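Side-chain contacts in probable peptidyl-prolyl cis-trans isomerase (Mimivirus, PDB 2OSE), which is a homotrimeric virion protein of the cyclophilin family that may bind cyclosporin A and isomerise peptidyl-prolyl bonds: residues I21-N24 with N25-I28; T150-D153 with I154-S157. All blocks are in the same frame, centred on the assembly; numbering follows the deposited sequence.

Interaction 1. Residues I21-N24 with N25-I28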
ATOM      1  N   ILE A  21     -19.668   7.268  11.642  1.00 25.34           N
ATOM      2  CA  ILE A  21     -18.237   7.060  11.314  1.00 26.25           C
ATOM      3  C   ILE A  21     -17.584   6.512  12.576  1.00 28.00           C
ATOM      4  O   ILE A  21     -17.809   7.040  13.671  1.00 28.15           O
ATOM      5  CB  ILE A  21     -17.523   8.367  10.850  1.00 27.24           C
ATOM      6  CG1 ILE A  21     -18.339   9.061   9.726  1.00 26.20           C
ATOM      7  CG2 ILE A  21     -16.058   8.095  10.375  1.00 25.40           C
ATOM      8  CD1 ILE A  21     -18.227   8.353   8.375  1.00 28.80           C
ATOM      9  N   VAL A  22     -16.866   5.404  12.420  1.00 29.08           N
ATOM     10  CA  VAL A  22     -16.317   4.657  13.566  1.00 30.00           C
ATOM     11  C   VAL A  22     -14.793   4.708  13.459  1.00 30.55           C
ATOM     12  O   VAL A  22     -14.231   4.670  12.364  1.00 29.39           O
ATOM     13  CB  VAL A  22     -16.857   3.178  13.578  1.00 30.20           C
ATOM     14  CG1 VAL A  22     -16.113   2.270  14.616  1.00 31.08           C
ATOM     15  CG2 VAL A  22     -18.369   3.161  13.823  1.00 28.19           C
ATOM     16  N   LEU A  23     -14.135   4.832  14.602  1.00 32.54           N
ATOM     17  CA  LEU A  23     -12.671   4.707  14.686  1.00 34.14           C
ATOM     18  C   LEU A  23     -12.354   3.972  15.990  1.00 36.16           C
ATOM     19  O   LEU A  23     -12.753   4.404  17.082  1.00 36.52           O
ATOM     20  CB  LEU A  23     -12.005   6.080  14.691  1.00 34.47           C
ATOM     21  CG  LEU A  23     -10.500   6.175  15.018  1.00 33.77           C
ATOM     22  CD1 LEU A  23      -9.719   5.767  13.829  1.00 32.72           C
ATOM     23  CD2 LEU A  23     -10.119   7.577  15.451  1.00 35.02           C
ATOM     24  N   ASN A  24     -11.704   2.828  15.874  1.00 38.08           N
ATOM     25  CA  ASN A  24     -11.325   2.034  17.055  1.00 39.80           C
ATOM     26  C   ASN A  24     -12.507   1.619  17.909  1.00 40.63           C
ATOM     27  O   ASN A  24     -12.493   1.783  19.141  1.00 41.07           O
ATOM     28  CB  ASN A  24     -10.299   2.793  17.891  1.00 39.67           C
ATOM     29  CG  ASN A  24      -8.988   2.954  17.167  1.00 41.58           C
ATOM     30  OD1 ASN A  24      -8.560   2.055  16.432  1.00 42.98           O
ATOM     31  ND2 ASN A  24      -8.342   4.103  17.360  1.00 40.87           N
ATOM     32  N   ASN A  25     -13.537   1.108  17.238  1.00 41.28           N
ATOM     33  CA  ASN A  25     -14.750   0.634  17.897  1.00 42.34           C
ATOM     34  C   ASN A  25     -15.593   1.673  18.631  1.00 41.71           C
ATOM     35  O   ASN A  25     -16.502   1.307  19.384  1.00 42.97           O
ATOM     36  CB  ASN A  25     -14.449  -0.591  18.793  1.00 43.22           C
ATOM     37  CG  ASN A  25     -14.027  -1.789  17.987  1.00 46.68           C
ATOM     38  OD1 ASN A  25     -12.913  -2.310  18.142  1.00 50.87           O
ATOM     39  ND2 ASN A  25     -14.904  -2.220  17.078  1.00 50.58           N
ATOM     40  N   GLU A  26     -15.300   2.952  18.383  1.00 40.35           N
ATOM     41  CA  GLU A  26     -16.041   4.091  18.922  1.00 38.99           C
ATOM     42  C   GLU A  26     -16.604   4.947  17.757  1.00 36.54           C
ATOM     43  O   GLU A  26     -15.881   5.279  16.818  1.00 33.65           O
ATOM     44  CB  GLU A  26     -15.110   4.959  19.790  1.00 40.14           C
ATOM     45  CG  GLU A  26     -14.598   6.226  19.057  1.00 45.00           C
ATOM     46  CD  GLU A  26     -13.214   6.725  19.465  1.00 53.63           C
ATOM     47  OE1 GLU A  26     -12.179   6.171  18.972  1.00 51.67           O
ATOM     48  OE2 GLU A  26     -13.179   7.726  20.244  1.00 57.28           O
ATOM     49  N   ILE A  27     -17.881   5.308  17.849  1.00 35.45           N
ATOM     50  CA  ILE A  27     -18.488   6.287  16.927  1.00 33.46           C
ATOM     51  C   ILE A  27     -17.900   7.678  17.169  1.00 32.81           C
ATOM     52  O   ILE A  27     -18.002   8.237  18.267  1.00 32.16           O
ATOM     53  CB  ILE A  27     -20.026   6.355  17.090  1.00 33.32           C
ATOM     54  CG1 ILE A  27     -20.632   4.965  16.907  1.00 32.31           C
ATOM     55  CG2 ILE A  27     -20.631   7.409  16.135  1.00 32.58           C
ATOM     56  CD1 ILE A  27     -22.056   4.862  17.288  1.00 33.67           C
ATOM     57  N   ILE A  28     -17.275   8.230  16.140  1.00 30.96           N
ATOM     58  CA  ILE A  28     -16.783   9.611  16.233  1.00 30.61           C
ATOM     59  C   ILE A  28     -17.756  10.717  15.707  1.00 28.74           C
ATOM     60  O   ILE A  28     -17.548  11.888  15.945  1.00 27.12           O
ATOM     61  CB  ILE A  28     -15.398   9.754  15.625  1.00 31.10           C
ATOM     62  CG1 ILE A  28     -15.423   9.533  14.129  1.00 31.94           C
ATOM     63  CG2 ILE A  28     -14.396   8.789  16.319  1.00 33.29           C
ATOM     64  CD1 ILE A  28     -14.044   9.651  13.499  1.00 35.57           C
TER
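Ile-28 lies across Ile-21 and beside Leu-23 on one face of a beta hairpin, the 16-23/26-35 pair of the cyclophilin barrel. Its CG1 stands between the backbone N and the carbonyl carbon (chi1 67°), and this puts CD1 4.0 Å from Ile-21 CG2. The other branch turns toward the hairpin end, where CG2 comes 4.0 Å from Leu-23 CB. Branched aliphatic residues suit this face because helix 177-186 covers it: Ile-21 packs on Val-179 and Ile-183, and Leu-23 and Ile-28 meet Met-186. On the other face Val-22 and Ile-27 form a more exposed non-hydrogen-bonded pair, with Val-22 CG2 4.2 Å from Ile-27 CG1. The strands are joined by a type I' turn from Leu-23 to Glu-26. Asn-24 and Asn-25 at its centre both take left-handed backbone angles, which asparagine tolerates better than most residues, and their amides lie at the exposed end. Glu-26, with chi1 off a staggered position (101°) and a further bend at chi2, folds back over the turn, leaving Glu-26 OE1 2.7 Å from Leu-23 O. Leu-23 O also accepts a hydrogen bond from Glu-26 N at 3.2 Å, the donor standing well above the carbonyl plane.

Interaction 2. Residues T150-D153 with I154-S157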
ATOM      1  N   THR A 150     -15.903  14.767  -0.336  1.00 23.09           N
ATOM      2  CA  THR A 150     -14.852  15.783  -0.293  1.00 22.96           C
ATOM      3  C   THR A 150     -14.690  16.356   1.114  1.00 23.46           C
ATOM      4  O   THR A 150     -15.700  16.632   1.816  1.00 23.03           O
ATOM      5  CB  THR A 150     -15.101  16.966  -1.281  1.00 23.59           C
ATOM      6  OG1 THR A 150     -16.460  17.430  -1.142  1.00 25.04           O
ATOM      7  CG2 THR A 150     -14.871  16.537  -2.732  1.00 23.71           C
ATOM      8  N   LEU A 151     -13.427  16.623   1.495  1.00 23.87           N
ATOM      9  CA  LEU A 151     -13.081  17.150   2.830  1.00 24.61           C
ATOM     10  C   LEU A 151     -12.911  18.655   2.795  1.00 26.38           C
ATOM     11  O   LEU A 151     -12.824  19.307   3.848  1.00 26.60           O
ATOM     12  CB  LEU A 151     -11.800  16.507   3.398  1.00 23.98           C
ATOM     13  CG  LEU A 151     -11.852  14.996   3.630  1.00 22.99           C
ATOM     14  CD1 LEU A 151     -10.468  14.439   3.993  1.00 24.48           C
ATOM     15  CD2 LEU A 151     -12.888  14.581   4.695  1.00 17.63           C
ATOM     16  N   ASP A 152     -12.858  19.220   1.589  1.00 27.84           N
ATOM     17  CA  ASP A 152     -12.695  20.661   1.480  1.00 29.38           C
ATOM     18  C   ASP A 152     -13.304  21.158   0.186  1.00 29.98           C
ATOM     19  O   ASP A 152     -13.729  20.347  -0.645  1.00 29.44           O
ATOM     20  CB  ASP A 152     -11.208  21.023   1.528  1.00 29.99           C
ATOM     21  CG  ASP A 152     -10.970  22.445   2.009  1.00 34.69           C
ATOM     22  OD1 ASP A 152     -11.936  23.248   2.142  1.00 40.09           O
ATOM     23  OD2 ASP A 152      -9.805  22.764   2.269  1.00 40.83           O
ATOM     24  N   ASP A 153     -13.359  22.489   0.045  1.00 30.43           N
ATOM     25  CA  ASP A 153     -13.669  23.159  -1.217  1.00 33.16           C
ATOM     26  C   ASP A 153     -12.418  23.049  -2.111  1.00 33.65           C
ATOM     27  O   ASP A 153     -11.312  22.837  -1.614  1.00 33.18           O
ATOM     28  CB  ASP A 153     -13.923  24.663  -0.982  1.00 33.25           C
ATOM     29  CG  ASP A 153     -15.109  24.939  -0.078  1.00 37.76           C
ATOM     30  OD1 ASP A 153     -16.105  24.171  -0.091  1.00 39.86           O
ATOM     31  OD2 ASP A 153     -15.046  25.957   0.649  1.00 44.08           O
ATOM     32  N   ILE A 154     -12.587  23.212  -3.418  1.00 35.87           N
ATOM     33  CA  ILE A 154     -11.416  23.416  -4.281  1.00 37.51           C
ATOM     34  C   ILE A 154     -10.618  24.623  -3.774  1.00 38.81           C
ATOM     35  O   ILE A 154     -11.193  25.638  -3.385  1.00 38.49           O
ATOM     36  CB  ILE A 154     -11.794  23.644  -5.752  1.00 37.83           C
ATOM     37  CG1 ILE A 154     -12.417  22.388  -6.360  1.00 37.25           C
ATOM     38  CG2 ILE A 154     -10.558  24.042  -6.562  1.00 38.89           C
ATOM     39  CD1 ILE A 154     -12.675  22.485  -7.876  1.00 37.80           C
ATOM     40  N   ARG A 155      -9.300  24.470  -3.720  1.00 41.00           N
ATOM     41  CA  ARG A 155      -8.363  25.591  -3.547  1.00 43.68           C
ATOM     42  C   ARG A 155      -7.014  25.252  -4.211  1.00 43.84           C
ATOM     43  O   ARG A 155      -6.755  24.074  -4.506  1.00 43.79           O
ATOM     44  CB  ARG A 155      -8.216  26.016  -2.072  1.00 43.88           C
ATOM     45  CG  ARG A 155      -7.981  24.906  -1.064  1.00 46.67           C
ATOM     46  CD  ARG A 155      -8.194  25.376   0.385  1.00 46.86           C
ATOM     47  NE  ARG A 155      -9.530  25.939   0.565  1.00 54.95           N
ATOM     48  CZ  ARG A 155     -10.227  25.918   1.706  1.00 57.42           C
ATOM     49  NH1 ARG A 155      -9.720  25.349   2.805  1.00 60.11           N
ATOM     50  NH2 ARG A 155     -11.443  26.463   1.752  1.00 57.17           N
ATOM     51  N   PRO A 156      -6.179  26.284  -4.517  1.00 44.72           N
ATOM     52  CA  PRO A 156      -4.833  26.039  -5.079  1.00 44.90           C
ATOM     53  C   PRO A 156      -3.999  25.004  -4.321  1.00 44.66           C
ATOM     54  O   PRO A 156      -3.239  24.256  -4.941  1.00 44.93           O
ATOM     55  CB  PRO A 156      -4.180  27.427  -5.032  1.00 45.44           C
ATOM     56  CG  PRO A 156      -5.344  28.368  -5.216  1.00 45.49           C
ATOM     57  CD  PRO A 156      -6.478  27.732  -4.441  1.00 44.55           C
ATOM     58  N   SER A 157      -4.162  24.940  -3.004  1.00 44.63           N
ATOM     59  CA  SER A 157      -3.392  24.009  -2.167  1.00 44.54           C
ATOM     60  C   SER A 157      -3.834  22.532  -2.205  1.00 43.66           C
ATOM     61  O   SER A 157      -3.159  21.660  -1.618  1.00 44.40           O
ATOM     62  CB  SER A 157      -3.373  24.494  -0.718  1.00 44.99           C
ATOM     63  OG  SER A 157      -4.675  24.904  -0.319  1.00 46.86           O
TER
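Arg-155 reaches back along the chain to Asp-152, and its NH1 makes a salt bridge of 2.6 Å with Asp-152 OD2. The arginine starts with CG wedged between its backbone N and carbonyl carbon, runs extended through chi2, and then bends at chi3 (56°), the turn that brings the guanidinium over the acid. The two flat groups are nearly perpendicular, 86° apart, so this is no side-by-side, two-pronged pairing: the carboxylate approaches one face of the guanidinium, with OD1 offset toward the rim and 3.2 Å from CZ. Asp-152 is set for this by its CG lying opposite the backbone N (chi1 -156°). Its OD1 also receives the backbone N of Asp-153 at 2.6 Å, from above the carboxylate plane, a bond that should restrain rotation of the acid. A short, buried acid suits this position, since its charge is met by both a backbone N-H and an arginine. From Leu-151 to Ser-157 the chain runs through the long loop between strands 147-150 and 168-175 of the cyclophilin barrel, without regular helix or strand. Asp-153 adds a second, long salt bridge, OD2 to Arg-155 NH2 at 3.8 Å, completing a three-residue charge network; Asp-153 OD1 accepts a hydrogen bond from the backbone N of Lys-126. Asn-158 ties the backbone together, its ND2 giving a bond to Asp-153 O and its OD1 accepting one from Arg-155 N. Ile-154 starts its side chain away from 150-153, and it touches Leu-160.

How the interactions relate
Interaction 1 closes one end of the 16-23/26-35 hairpin, whereas interaction 2 shapes a loop much later in the chain. Their centres lie about 25 Å apart and their nearest atoms about 9 Å, so they do not touch. Interaction 1 combines backbone hydrogen bonds with aliphatic packing, whereas interaction 2 rests on salt bridges. Helix 177-186 links them indirectly: Val-179, Ile-183 and Met-186 pack on side chains of 21-28, while Leu-180 and Asn-184 meet Leu-151 of 150-153. A second path is through the sheet, because the loop of interaction 2 leads to strand 168-175, which pairs with strand 26-35.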